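Local coordinates for protein particle-associated glycoside hydrolase (Acinetobacter phage Fri1, PDB 6C72) that probably depolymerises the capsular polysaccharide of Acinetobacter baumannii, as the zinc-binding tailspike of the phage during host entry, at residues L97-L102 with Q129-H134; G178-S183 with N203-G208; T111-C116 with A137-K142; W233-G238 with N261-D266; G51-L56 with A92-L97. One frame throughout, in Å; residues are numbered along the deposited sequence.

Contact 1: L97-L102 with Q129-H134. With ZN (zinc ion), chain D.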
# COMPACT_ATOMS: atom_id res chain seq x y z
N LEU A 97 -40.51 -15.23 12.21
CA LEU A 97 -40.36 -13.78 12.12
C LEU A 97 -41.36 -13.21 11.12
O LEU A 97 -41.55 -13.75 10.03
CB LEU A 97 -38.93 -13.43 11.72
CG LEU A 97 -38.58 -11.95 11.81
CD1 LEU A 97 -37.40 -11.78 12.76
CD2 LEU A 97 -38.25 -11.41 10.45
N ARG A 98 -42.04 -12.13 11.51
CA ARG A 98 -43.06 -11.54 10.64
C ARG A 98 -42.41 -10.61 9.63
O ARG A 98 -41.69 -9.68 10.02
CB ARG A 98 -44.11 -10.80 11.47
CG ARG A 98 -45.13 -11.68 12.20
CD ARG A 98 -46.12 -10.86 13.06
NE ARG A 98 -46.97 -9.98 12.25
CZ ARG A 98 -47.92 -9.18 12.74
NH1 ARG A 98 -48.16 -9.13 14.05
NH2 ARG A 98 -48.66 -8.43 11.91
N ALA A 99 -42.67 -10.84 8.35
CA ALA A 99 -42.01 -10.11 7.27
C ALA A 99 -42.81 -8.87 6.84
O ALA A 99 -43.98 -8.70 7.18
CB ALA A 99 -41.79 -11.01 6.06
N GLU A 100 -42.13 -8.01 6.08
CA GLU A 100 -42.74 -6.85 5.42
C GLU A 100 -43.56 -5.98 6.36
O GLU A 100 -44.53 -5.35 5.96
CB GLU A 100 -43.59 -7.28 4.23
CG GLU A 100 -42.87 -8.19 3.29
CD GLU A 100 -42.93 -7.70 1.86
OE1 GLU A 100 -42.19 -6.74 1.53
OE2 GLU A 100 -43.75 -8.25 1.08
N LEU A 101 -43.17 -5.92 7.63
CA LEU A 101 -43.85 -5.05 8.57
C LEU A 101 -43.43 -3.60 8.34
O LEU A 101 -42.33 -3.32 7.86
CB LEU A 101 -43.53 -5.50 10.00
CG LEU A 101 -44.20 -6.82 10.39
CD1 LEU A 101 -43.88 -7.23 11.82
CD2 LEU A 101 -45.72 -6.74 10.19
N LEU A 102 -44.32 -2.67 8.66
CA LEU A 102 -44.00 -1.26 8.60
C LEU A 102 -43.36 -0.80 9.91
O LEU A 102 -43.42 -1.48 10.93
CB LEU A 102 -45.24 -0.43 8.28
CG LEU A 102 -45.92 -0.90 6.99
CD1 LEU A 102 -47.28 -0.24 6.79
CD2 LEU A 102 -44.98 -0.64 5.81
N GLN A 129 -30.89 -15.04 6.90
CA GLN A 129 -31.48 -14.13 5.93
C GLN A 129 -32.66 -13.42 6.57
O GLN A 129 -33.54 -14.07 7.15
CB GLN A 129 -31.93 -14.91 4.68
CG GLN A 129 -32.58 -14.06 3.62
CD GLN A 129 -31.59 -13.12 2.92
OE1 GLN A 129 -30.51 -13.55 2.49
NE2 GLN A 129 -31.95 -11.85 2.82
N LEU A 130 -32.66 -12.13 6.49
CA LEU A 130 -33.82 -11.37 6.93
C LEU A 130 -34.67 -11.00 5.72
O LEU A 130 -34.14 -10.80 4.63
CB LEU A 130 -33.43 -10.09 7.66
CG LEU A 130 -32.59 -10.31 8.91
CD1 LEU A 130 -32.28 -8.99 9.60
CD2 LEU A 130 -33.31 -11.28 9.85
N PRO A 131 -35.98 -10.92 5.85
CA PRO A 131 -36.82 -10.47 4.74
C PRO A 131 -36.83 -8.95 4.67
O PRO A 131 -36.24 -8.27 5.49
CB PRO A 131 -38.20 -11.02 5.11
CG PRO A 131 -38.21 -10.90 6.60
CD PRO A 131 -36.79 -11.23 7.04
N LYS A 132 -37.55 -8.42 3.71
CA LYS A 132 -37.84 -7.00 3.71
C LYS A 132 -38.77 -6.66 4.88
O LYS A 132 -39.45 -7.52 5.44
CB LYS A 132 -38.48 -6.58 2.39
CG LYS A 132 -37.56 -6.73 1.19
CD LYS A 132 -38.13 -6.04 -0.02
CE LYS A 132 -39.24 -6.85 -0.63
NZ LYS A 132 -39.89 -6.05 -1.68
N GLY A 133 -38.76 -5.39 5.26
CA GLY A 133 -39.63 -4.88 6.31
C GLY A 133 -38.83 -4.27 7.44
O GLY A 133 -37.60 -4.32 7.49
N HIS A 134 -39.58 -3.65 8.37
CA HIS A 134 -39.00 -3.14 9.60
C HIS A 134 -39.03 -4.25 10.65
O HIS A 134 -40.06 -4.91 10.82
CB HIS A 134 -39.76 -1.91 10.10
CG HIS A 134 -39.53 -0.69 9.25
ND1 HIS A 134 -38.66 0.32 9.60
CD2 HIS A 134 -40.04 -0.34 8.04
CE1 HIS A 134 -38.67 1.25 8.66
NE2 HIS A 134 -39.49 0.87 7.70
ZN ZN D . -40.01 1.84 6.04
O HOH W 1 -40.68 -6.97 8.68
O HOH W 2 -41.76 3.09 5.89
O HOH W 3 -38.33 3.70 5.91
O HOH W 4 -40.56 0.47 4.69

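Contact 2: G178-S183 with N203-G208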
# COMPACT_ATOMS: atom_id res chain seq x y z
N GLY A 178 -34.26 -2.84 1.63
CA GLY A 178 -35.59 -3.34 1.91
C GLY A 178 -35.73 -3.81 3.35
O GLY A 178 -36.84 -3.92 3.86
N THR A 179 -34.62 -4.10 4.00
CA THR A 179 -34.62 -4.54 5.39
C THR A 179 -34.20 -3.37 6.27
O THR A 179 -33.14 -2.78 6.05
CB THR A 179 -33.67 -5.73 5.57
OG1 THR A 179 -34.07 -6.79 4.69
CG2 THR A 179 -33.70 -6.23 7.02
N PHE A 180 -35.03 -3.03 7.25
CA PHE A 180 -34.74 -1.97 8.21
C PHE A 180 -34.68 -2.57 9.61
O PHE A 180 -35.72 -2.90 10.19
CB PHE A 180 -35.78 -0.85 8.13
CG PHE A 180 -35.85 -0.19 6.79
CD1 PHE A 180 -34.98 0.85 6.47
CD2 PHE A 180 -36.80 -0.59 5.85
CE1 PHE A 180 -35.05 1.45 5.22
CE2 PHE A 180 -36.87 0.01 4.61
CZ PHE A 180 -36.01 1.03 4.29
N TRP A 181 -33.48 -2.64 10.16
CA TRP A 181 -33.22 -3.41 11.38
C TRP A 181 -33.11 -2.46 12.56
O TRP A 181 -32.19 -1.64 12.63
CB TRP A 181 -31.95 -4.24 11.18
CG TRP A 181 -31.70 -5.27 12.22
CD1 TRP A 181 -32.53 -5.65 13.22
CD2 TRP A 181 -30.50 -6.04 12.37
NE1 TRP A 181 -31.94 -6.62 13.98
CE2 TRP A 181 -30.69 -6.88 13.48
CE3 TRP A 181 -29.29 -6.10 11.68
CZ2 TRP A 181 -29.70 -7.77 13.92
CZ3 TRP A 181 -28.31 -6.98 12.11
CH2 TRP A 181 -28.52 -7.81 13.23
N HIS A 182 -34.07 -2.56 13.49
CA HIS A 182 -34.10 -1.77 14.70
C HIS A 182 -33.79 -2.66 15.89
O HIS A 182 -33.82 -3.88 15.80
CB HIS A 182 -35.47 -1.12 14.96
CG HIS A 182 -36.07 -0.41 13.79
ND1 HIS A 182 -36.35 0.94 13.80
CD2 HIS A 182 -36.53 -0.87 12.60
CE1 HIS A 182 -36.93 1.29 12.67
NE2 HIS A 182 -37.04 0.21 11.92
N SER A 183 -33.54 -2.02 17.03
CA SER A 183 -33.38 -2.70 18.29
C SER A 183 -34.69 -2.70 19.08
O SER A 183 -35.58 -1.88 18.83
CB SER A 183 -32.28 -2.06 19.13
OG SER A 183 -32.15 -2.72 20.38
N ASN A 203 -26.28 -6.00 3.46
CA ASN A 203 -27.47 -5.79 2.64
C ASN A 203 -28.68 -5.37 3.47
O ASN A 203 -29.77 -5.90 3.31
CB ASN A 203 -27.80 -7.04 1.81
CG ASN A 203 -26.70 -7.42 0.84
OD1 ASN A 203 -25.64 -6.80 0.82
ND2 ASN A 203 -26.93 -8.45 0.04
N LEU A 204 -28.48 -4.39 4.35
CA LEU A 204 -29.60 -3.88 5.14
C LEU A 204 -29.27 -2.49 5.65
O LEU A 204 -28.13 -2.03 5.56
CB LEU A 204 -29.96 -4.84 6.29
CG LEU A 204 -28.88 -5.31 7.27
CD1 LEU A 204 -28.53 -4.25 8.32
CD2 LEU A 204 -29.35 -6.60 7.94
N LYS A 205 -30.29 -1.83 6.19
CA LYS A 205 -30.16 -0.54 6.84
C LYS A 205 -30.54 -0.67 8.31
O LYS A 205 -31.52 -1.35 8.64
CB LYS A 205 -31.05 0.51 6.17
CG LYS A 205 -30.90 1.89 6.77
CD LYS A 205 -31.38 2.97 5.82
CE LYS A 205 -31.08 4.36 6.35
NZ LYS A 205 -31.42 5.43 5.36
N MET A 206 -29.77 -0.04 9.19
CA MET A 206 -30.03 -0.05 10.62
C MET A 206 -30.54 1.33 11.03
O MET A 206 -29.97 2.35 10.61
CB MET A 206 -28.78 -0.44 11.42
CG MET A 206 -28.18 -1.80 11.02
SD MET A 206 -26.67 -2.30 11.91
CE MET A 206 -27.27 -3.47 13.10
N LEU A 207 -31.60 1.37 11.82
CA LEU A 207 -32.26 2.60 12.22
C LEU A 207 -32.25 2.74 13.73
O LEU A 207 -32.42 1.76 14.46
CB LEU A 207 -33.72 2.65 11.69
CG LEU A 207 -33.85 2.72 10.17
CD1 LEU A 207 -35.31 2.62 9.72
CD2 LEU A 207 -33.21 3.99 9.60
N GLY A 208 -32.12 3.99 14.20
CA GLY A 208 -32.02 4.26 15.62
C GLY A 208 -33.33 4.21 16.39
O GLY A 208 -33.31 3.98 17.60
O HOH W 5 -31.81 -4.13 2.46
O HOH W 6 -32.99 0.99 16.86

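Contact 3: T111-C116 with A137-K142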
# COMPACT_ATOMS: atom_id res chain seq x y z
N THR A 111 -36.43 -12.44 20.45
CA THR A 111 -36.25 -13.85 20.77
C THR A 111 -36.16 -14.70 19.51
O THR A 111 -35.32 -15.61 19.42
CB THR A 111 -37.39 -14.33 21.67
OG1 THR A 111 -37.35 -13.59 22.90
CG2 THR A 111 -37.26 -15.81 21.98
N ILE A 112 -36.98 -14.40 18.50
CA ILE A 112 -36.99 -15.20 17.28
C ILE A 112 -35.68 -15.06 16.53
O ILE A 112 -35.08 -16.07 16.12
CB ILE A 112 -38.19 -14.82 16.39
CG1 ILE A 112 -39.50 -15.28 17.04
CG2 ILE A 112 -38.01 -15.38 14.98
CD1 ILE A 112 -40.71 -14.70 16.36
N LEU A 113 -35.20 -13.82 16.35
CA LEU A 113 -33.97 -13.61 15.58
C LEU A 113 -32.78 -14.23 16.30
O LEU A 113 -31.92 -14.85 15.66
CB LEU A 113 -33.72 -12.12 15.34
CG LEU A 113 -32.45 -11.76 14.56
CD1 LEU A 113 -32.39 -12.50 13.24
CD2 LEU A 113 -32.34 -10.24 14.33
N GLN A 114 -32.74 -14.10 17.63
CA GLN A 114 -31.64 -14.69 18.39
C GLN A 114 -31.64 -16.20 18.25
O GLN A 114 -30.58 -16.83 18.24
CB GLN A 114 -31.75 -14.29 19.86
CG GLN A 114 -30.48 -14.60 20.65
CD GLN A 114 -29.28 -13.84 20.11
OE1 GLN A 114 -29.26 -12.61 20.12
NE2 GLN A 114 -28.29 -14.58 19.61
N LYS A 115 -32.83 -16.81 18.17
CA LYS A 115 -32.91 -18.25 17.95
C LYS A 115 -32.27 -18.63 16.62
O LYS A 115 -31.59 -19.66 16.52
CB LYS A 115 -34.37 -18.70 17.97
CG LYS A 115 -34.87 -19.16 19.28
CD LYS A 115 -36.13 -19.98 19.03
CE LYS A 115 -37.27 -19.57 19.94
NZ LYS A 115 -37.03 -20.12 21.30
N CYS A 116 -32.49 -17.82 15.59
CA CYS A 116 -31.93 -18.12 14.28
C CYS A 116 -30.40 -18.04 14.31
O CYS A 116 -29.71 -18.94 13.82
CB CYS A 116 -32.51 -17.16 13.23
SG CYS A 116 -34.31 -17.34 12.99
N ALA A 137 -35.66 -6.11 16.69
CA ALA A 137 -35.10 -7.33 17.25
C ALA A 137 -33.60 -7.19 17.40
O ALA A 137 -32.87 -7.17 16.40
CB ALA A 137 -35.41 -8.52 16.35
N LYS A 138 -33.11 -7.12 18.64
CA LYS A 138 -31.67 -7.00 18.85
C LYS A 138 -31.07 -8.40 18.87
O LYS A 138 -31.72 -9.36 19.29
CB LYS A 138 -31.34 -6.23 20.12
CG LYS A 138 -31.74 -6.86 21.40
CD LYS A 138 -31.33 -5.96 22.56
CE LYS A 138 -31.54 -6.65 23.90
NZ LYS A 138 -30.89 -5.89 25.02
N ALA A 139 -29.86 -8.52 18.36
CA ALA A 139 -29.23 -9.81 18.17
C ALA A 139 -27.82 -9.77 18.71
O ALA A 139 -27.10 -8.78 18.57
CB ALA A 139 -29.21 -10.23 16.70
N MET A 140 -27.45 -10.86 19.35
CA MET A 140 -26.08 -11.11 19.75
C MET A 140 -25.45 -11.95 18.64
O MET A 140 -25.96 -13.02 18.31
CB MET A 140 -26.05 -11.82 21.10
CG MET A 140 -24.71 -11.97 21.75
SD MET A 140 -24.84 -12.66 23.43
CE MET A 140 -26.11 -11.59 24.12
N ALA A 141 -24.39 -11.42 18.02
CA ALA A 141 -23.70 -12.16 16.97
C ALA A 141 -23.05 -13.41 17.55
O ALA A 141 -22.64 -13.46 18.72
CB ALA A 141 -22.64 -11.27 16.30
N LYS A 142 -22.97 -14.44 16.71
CA LYS A 142 -22.31 -15.69 17.07
C LYS A 142 -21.32 -16.04 15.96
O LYS A 142 -21.48 -15.63 14.81
CB LYS A 142 -23.34 -16.81 17.28
CG LYS A 142 -24.36 -16.51 18.38
CD LYS A 142 -23.66 -16.15 19.69
CE LYS A 142 -24.60 -15.47 20.69
NZ LYS A 142 -25.52 -16.44 21.36
O HOH W 7 -30.58 -10.79 21.41

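Contact 4: W233-G238 with N261-D266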
# COMPACT_ATOMS: atom_id res chain seq x y z
N TRP A 233 -22.52 -3.21 2.17
CA TRP A 233 -23.80 -2.62 1.78
C TRP A 233 -24.72 -2.48 3.00
O TRP A 233 -25.85 -2.98 3.03
CB TRP A 233 -24.47 -3.44 0.68
CG TRP A 233 -23.66 -3.49 -0.55
CD1 TRP A 233 -22.93 -4.56 -1.01
CD2 TRP A 233 -23.50 -2.45 -1.53
NE1 TRP A 233 -22.32 -4.24 -2.20
CE2 TRP A 233 -22.65 -2.96 -2.54
CE3 TRP A 233 -23.98 -1.14 -1.64
CZ2 TRP A 233 -22.27 -2.20 -3.65
CZ3 TRP A 233 -23.61 -0.39 -2.74
CH2 TRP A 233 -22.77 -0.92 -3.73
N VAL A 234 -24.21 -1.81 4.03
CA VAL A 234 -24.97 -1.51 5.24
C VAL A 234 -24.96 -0.01 5.47
O VAL A 234 -23.90 0.62 5.45
CB VAL A 234 -24.39 -2.25 6.47
CG1 VAL A 234 -24.92 -1.63 7.74
CG2 VAL A 234 -24.75 -3.72 6.41
N ASP A 235 -26.14 0.55 5.69
CA ASP A 235 -26.29 1.93 6.12
C ASP A 235 -26.72 1.94 7.58
O ASP A 235 -27.34 0.99 8.06
CB ASP A 235 -27.32 2.68 5.26
CG ASP A 235 -26.89 2.81 3.79
OD1 ASP A 235 -25.79 2.34 3.42
OD2 ASP A 235 -27.66 3.40 3.00
N THR A 236 -26.34 2.99 8.30
CA THR A 236 -26.80 3.21 9.66
C THR A 236 -27.25 4.65 9.81
O THR A 236 -26.59 5.57 9.33
CB THR A 236 -25.70 2.89 10.72
OG1 THR A 236 -24.56 3.72 10.49
CG2 THR A 236 -25.29 1.42 10.66
N SER A 237 -28.38 4.86 10.49
CA SER A 237 -28.94 6.20 10.58
C SER A 237 -29.75 6.35 11.86
O SER A 237 -30.52 5.46 12.21
CB SER A 237 -29.83 6.51 9.37
OG SER A 237 -30.57 7.69 9.60
N GLY A 238 -29.55 7.47 12.54
CA GLY A 238 -30.41 7.87 13.63
C GLY A 238 -30.03 7.37 15.01
O GLY A 238 -30.83 7.51 15.94
N ASN A 261 -18.63 -0.37 1.04
CA ASN A 261 -19.92 0.07 0.52
C ASN A 261 -20.92 0.32 1.64
O ASN A 261 -22.10 -0.01 1.53
CB ASN A 261 -20.49 -0.94 -0.49
CG ASN A 261 -19.59 -1.11 -1.70
OD1 ASN A 261 -19.25 -0.14 -2.37
ND2 ASN A 261 -19.18 -2.35 -1.97
N CYS A 262 -20.44 0.84 2.77
CA CYS A 262 -21.28 1.14 3.91
C CYS A 262 -21.44 2.64 4.07
O CYS A 262 -20.54 3.41 3.73
CB CYS A 262 -20.71 0.53 5.21
SG CYS A 262 -20.73 -1.29 5.25
N ASN A 263 -22.58 3.07 4.58
CA ASN A 263 -22.84 4.49 4.79
C ASN A 263 -23.23 4.69 6.24
O ASN A 263 -24.34 4.33 6.66
CB ASN A 263 -23.94 4.99 3.86
CG ASN A 263 -23.57 4.83 2.41
OD1 ASN A 263 -22.65 5.49 1.94
ND2 ASN A 263 -24.27 3.97 1.69
N PHE A 264 -22.32 5.26 7.01
CA PHE A 264 -22.58 5.55 8.42
C PHE A 264 -23.09 6.99 8.49
O PHE A 264 -22.32 7.95 8.39
CB PHE A 264 -21.33 5.29 9.24
CG PHE A 264 -20.75 3.91 9.00
CD1 PHE A 264 -21.31 2.80 9.60
CD2 PHE A 264 -19.69 3.71 8.14
CE1 PHE A 264 -20.81 1.53 9.38
CE2 PHE A 264 -19.18 2.44 7.92
CZ PHE A 264 -19.74 1.35 8.55
N LEU A 265 -24.41 7.14 8.62
CA LEU A 265 -25.03 8.44 8.48
C LEU A 265 -25.27 9.07 9.84
O LEU A 265 -24.51 8.82 10.78
CB LEU A 265 -26.34 8.34 7.69
CG LEU A 265 -26.25 7.59 6.36
CD1 LEU A 265 -27.63 7.51 5.68
CD2 LEU A 265 -25.24 8.24 5.42
N ASP A 266 -26.34 9.85 9.96
CA ASP A 266 -26.52 10.71 11.13
C ASP A 266 -26.58 9.88 12.41
O ASP A 266 -27.22 8.83 12.46
CB ASP A 266 -27.80 11.54 10.99
CG ASP A 266 -29.04 10.67 10.85
OD1 ASP A 266 -29.19 10.00 9.81
OD2 ASP A 266 -29.86 10.62 11.80
O HOH W 8 -25.45 0.42 1.79
O HOH W 9 -24.02 6.23 11.55

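Contact 5: G51-L56 with A92-L97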
# COMPACT_ATOMS: atom_id res chain seq x y z
N GLY A 51 -41.70 -18.03 5.05
CA GLY A 51 -41.32 -18.94 6.11
C GLY A 51 -41.44 -20.42 5.79
O GLY A 51 -41.17 -21.24 6.68
N GLY A 52 -41.85 -20.79 4.58
CA GLY A 52 -41.91 -22.20 4.24
C GLY A 52 -40.55 -22.87 4.39
O GLY A 52 -39.50 -22.24 4.26
N ALA A 53 -40.59 -24.17 4.69
CA ALA A 53 -39.36 -24.90 4.97
C ALA A 53 -39.59 -26.40 4.77
O ALA A 53 -40.70 -26.84 4.44
CB ALA A 53 -38.87 -24.60 6.39
N THR A 54 -38.52 -27.16 4.95
CA THR A 54 -38.52 -28.61 4.81
C THR A 54 -38.15 -29.24 6.15
O THR A 54 -37.22 -28.79 6.82
CB THR A 54 -37.54 -29.06 3.73
OG1 THR A 54 -37.98 -28.53 2.47
CG2 THR A 54 -37.48 -30.57 3.63
N TYR A 55 -38.87 -30.30 6.51
CA TYR A 55 -38.73 -30.94 7.80
C TYR A 55 -38.56 -32.44 7.64
O TYR A 55 -38.98 -33.03 6.64
CB TYR A 55 -39.93 -30.64 8.70
CG TYR A 55 -40.17 -29.17 8.93
CD1 TYR A 55 -40.85 -28.39 7.99
CD2 TYR A 55 -39.73 -28.55 10.10
CE1 TYR A 55 -41.06 -27.04 8.20
CE2 TYR A 55 -39.95 -27.20 10.33
CZ TYR A 55 -40.62 -26.45 9.37
OH TYR A 55 -40.84 -25.12 9.59
N LEU A 56 -37.93 -33.05 8.64
CA LEU A 56 -37.78 -34.50 8.72
C LEU A 56 -38.44 -35.01 10.00
O LEU A 56 -38.24 -34.44 11.08
CB LEU A 56 -36.30 -34.91 8.70
CG LEU A 56 -35.52 -34.68 7.40
CD1 LEU A 56 -34.11 -35.27 7.50
CD2 LEU A 56 -36.26 -35.25 6.21
N ALA A 92 -35.00 -16.16 8.55
CA ALA A 92 -35.60 -15.91 9.86
C ALA A 92 -37.11 -16.11 9.83
O ALA A 92 -37.71 -16.47 10.85
CB ALA A 92 -35.24 -14.52 10.35
N THR A 93 -37.75 -15.89 8.67
CA THR A 93 -39.18 -16.18 8.58
C THR A 93 -39.47 -17.65 8.89
O THR A 93 -40.59 -17.97 9.33
CB THR A 93 -39.70 -15.83 7.19
OG1 THR A 93 -38.89 -16.48 6.20
CG2 THR A 93 -39.71 -14.32 6.97
N GLN A 94 -38.51 -18.54 8.69
CA GLN A 94 -38.72 -19.95 9.00
C GLN A 94 -38.66 -20.24 10.50
O GLN A 94 -38.83 -21.40 10.90
CB GLN A 94 -37.70 -20.81 8.24
CG GLN A 94 -37.85 -20.69 6.72
CD GLN A 94 -36.71 -21.35 5.94
OE1 GLN A 94 -35.54 -21.22 6.31
NE2 GLN A 94 -37.05 -22.05 4.88
N ALA A 95 -38.42 -19.22 11.33
CA ALA A 95 -38.59 -19.31 12.77
C ALA A 95 -39.79 -18.52 13.25
O ALA A 95 -39.98 -18.36 14.46
CB ALA A 95 -37.34 -18.84 13.51
N GLY A 96 -40.60 -18.00 12.34
CA GLY A 96 -41.79 -17.26 12.70
C GLY A 96 -41.66 -15.76 12.62
O GLY A 96 -42.63 -15.06 12.93
N LEU A 97 -40.51 -15.23 12.21
CA LEU A 97 -40.36 -13.78 12.12
C LEU A 97 -41.36 -13.21 11.12
O LEU A 97 -41.55 -13.75 10.03
CB LEU A 97 -38.93 -13.43 11.72
CG LEU A 97 -38.58 -11.95 11.81
CD1 LEU A 97 -37.40 -11.78 12.76
CD2 LEU A 97 -38.25 -11.41 10.45
O HOH W 10 -39.69 -23.87 11.76

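Contact 1: L97-L102 with Q129-H134
E100 and G133 bring their backbones unusually close, with only 3.8 Å from E100 CA to G133 CA. G133 has backbone angles (phi 121°, psi 173°) that by themselves favour glycine. On either side of this approach a backbone bond ties the segments: E100 N donates to K132 O at 2.8 Å, and H134 N donates to L101 O, also at 2.8 Å and almost straight at the hydrogen. A bridging water takes the L101 N-H at 2.9 Å and donates to R98 O and H134 O. The loop after strand 89-91 thus lies against the start of strand 133-140, in the first turns of the parallel beta-helix, where G133 pairs with G178 and F180 in the next turn.

The apolar part lies at P131. A99 CB meets P131 CG at 3.6 Å, while the L97 CD2 methyl reaches P131 CD at 3.7 Å. E100 and K132 run side by side, pointing the same way, but E100 OE1 stays 4.0 Å from K132 NZ, beyond a salt bridge; K132 NZ has a weak hydrogen bond to D152.

L101 O also lies at the edge of the H134 ring, near its plane. H134 NE2 binds a zinc ion at 2.0 Å, three waters are its other ligands in the model, and ND1 is hydrogen-bonded to H182 NE2. Both ring nitrogens are therefore engaged, which fixes the rotation of the ring. E100 OE1, though not paired with K132 NZ, would favour the charged lysine; E100 and D152, zinc ligands in a structure of this protein, suggest an acidic, metal-binding surface.

Contact 2: G178-S183 with N203-G208
The H182 ring has L207 CB over one face, a CH-pi contact with CB 4.0 Å from the ring centroid, and L207 CD1 reaches H182 CE1 at 3.6 Å. H182 is also stacked on Y136. On the W181 indole, L204 CD1 lies at the edge, in plane, while the M206 methyl, CE, comes in obliquely to W181 CE3 at 3.6 Å. F180 is stacked on H134; F180 CD1 is met obliquely by L207 CD1 at 3.7 Å.

The strands between these groups pair in parallel within the beta-helix, F180 and K205 on one face, W181 and M206 on the other. K205 N donates to T179 O at 3.0 Å and W181 N to K205 O at 2.8 Å, both fairly straight. The third bond, L207 N to W181 O, is longer at 3.2 Å, and its donor sits 41° above the carbonyl plane. CA-H...O contacts run between these bonds, such as F180 CA to K205 O at 3.3 Å.

The polar ends look elsewhere: W181 NE1 binds A137 O and H182 ND1 binds S209 O. The polar bonds across the strands are thus those of the backbone, and with S209 and H134 holding its two nitrogens, H182 is fixed in rotation.

Contact 3: T111-C116 with A137-K142
Q114 sets the end of its side chain against the polar edge of M140's backbone, and its carboxamide grips both polar atoms of that one residue. M140 N donates to Q114 OE1 at 2.6 Å, in the carbonyl plane and on a lone pair; Q114 NE2 returns a bond to M140 O at 3.1 Å, again on a lone pair and within the amide plane. Each is nearly straight at the hydrogen. The pair closes a ring, fixing the flip of the amide and mimicking the way a neighbouring strand would pair with M140. CG stands anti to the backbone N (chi1 -167°), and a bend at chi2 (62°) turns CD from there toward the strand.

Each end of the amide has a second partner. OE1 also accepts a bond from a water at 2.6 Å, which donates onward to K138 O at 2.8 Å, while NE2 also donates to D118 OD1. That aspartate forms a salt bridge with K142, whose side chain crosses that of Q114 at about a right angle and whose NZ is hydrogen-bonded to S156 of the third subunit.

One residue earlier on the helix, L113 supplies the apolar half. L113 CD2 touches A139 CB at 3.9 Å and A137 CB at 4.1 Å, next to W181.

Helix 110-122 therefore lies against strand 133-140 by one leucine and one bidentate glutamine, while A139 makes backbone bonds to strand 188-192 of the next turn. A helix laid over the first turns in this way is consistent with the end cap of a parallel beta-helix.

Contact 4: W233-G238 with N261-D266
W233 and N261 share one first torsion, with CG anti to the carbonyl carbon (chi1 -61° and -62°), and their side chains lie side by side, pointing the same way. The two planes are 13° apart and stacked: N261 CB sits over the centre of the six-membered ring, 3.5 Å from its centroid, and the amide follows on over CZ2. This is the corner of a parallel beta-helix, where successive turns repeat the same bend; N261 OD1 binds N284 ND2 in the next turn and S228 OG of the second subunit.

Beyond the corner the strands run side by side in register. N263 N donates to V234 O at 2.9 Å, T236 N to N263 O at 2.9 Å, and L265 N to T236 O at 2.8 Å. D235 and N263 point the same way, and N263 ND2 reaches D235 OD1 at 2.8 Å from above the carboxylate plane. A water also donates to that oxygen, though the modelled distance is short and so doubtful. T236 OG1 meets the edge of the F264 ring.

At the far end D266 grips two residues. Its carbonyl O takes G238 N at 2.7 Å, and its OD1 accepts the S237 OG hydroxyl at 2.7 Å on the syn side.

Contact 5: G51-L56 with A92-L97
G51 lies against Q94, their CA atoms 4.0 Å apart, at backbone angles that themselves call for glycine. T93 closes over it, with OG1 3.4 Å from G51 N, though the angle is too poor for a hydrogen bond. The G51 carbonyl meets carbon instead: its O is 3.4 Å from Q94 CG.

G52 provides the polar link. Q94 NE2 donates to G52 O in the plane of the amide and of the carbonyl, nearly straight; the modelled 2.5 Å is shorter than usual, so the exact length is doubtful. Q94 reaches it with CD anti to CA (chi2 170°), in an extended chain, while its OE1 accepts H91 N, so both ends of the carboxamide are fixed.

Here the small N-terminal mixed sheet, to which strand 54-58 belongs, meets the 3-10 turn 92-95 that follows strand 89-91, where the parallel beta-helix begins.

A53 then points its methyl at the same amide, with CB 3.5 Å from Q94 NE2, and its N is hydrogen-bonded to T41 OG1 of strand 38-41. Y55, packed on W81 and L83, stops short of direct contact. Y55 OH donates at 2.8 Å to a water that lies at the edge of the Y55 ring, in its plane, and that water donates to Q94 O at 2.8 Å.

In the fold
Contacts 2 and 4, both buried, join successive turns of the beta-helix in series, strand 204-207 pairing with 179-182 on one side and 234-237 on the other. Contacts 1 and 3 both use strand 133-140, but toward its start and its end, and alternate along the chain; they are only partly buried. Contact 5 is buried too, yet lies at the junction with the N-terminal sheet and shares L97 with contact 1. Chemistry follows place: regular backbone pairing in contacts 2 and 4, with polar side-chain bonds added in contact 4; a glutamine amide docked on backbone in contacts 3 and 5; irregular backbone bonds and zinc in contact 1.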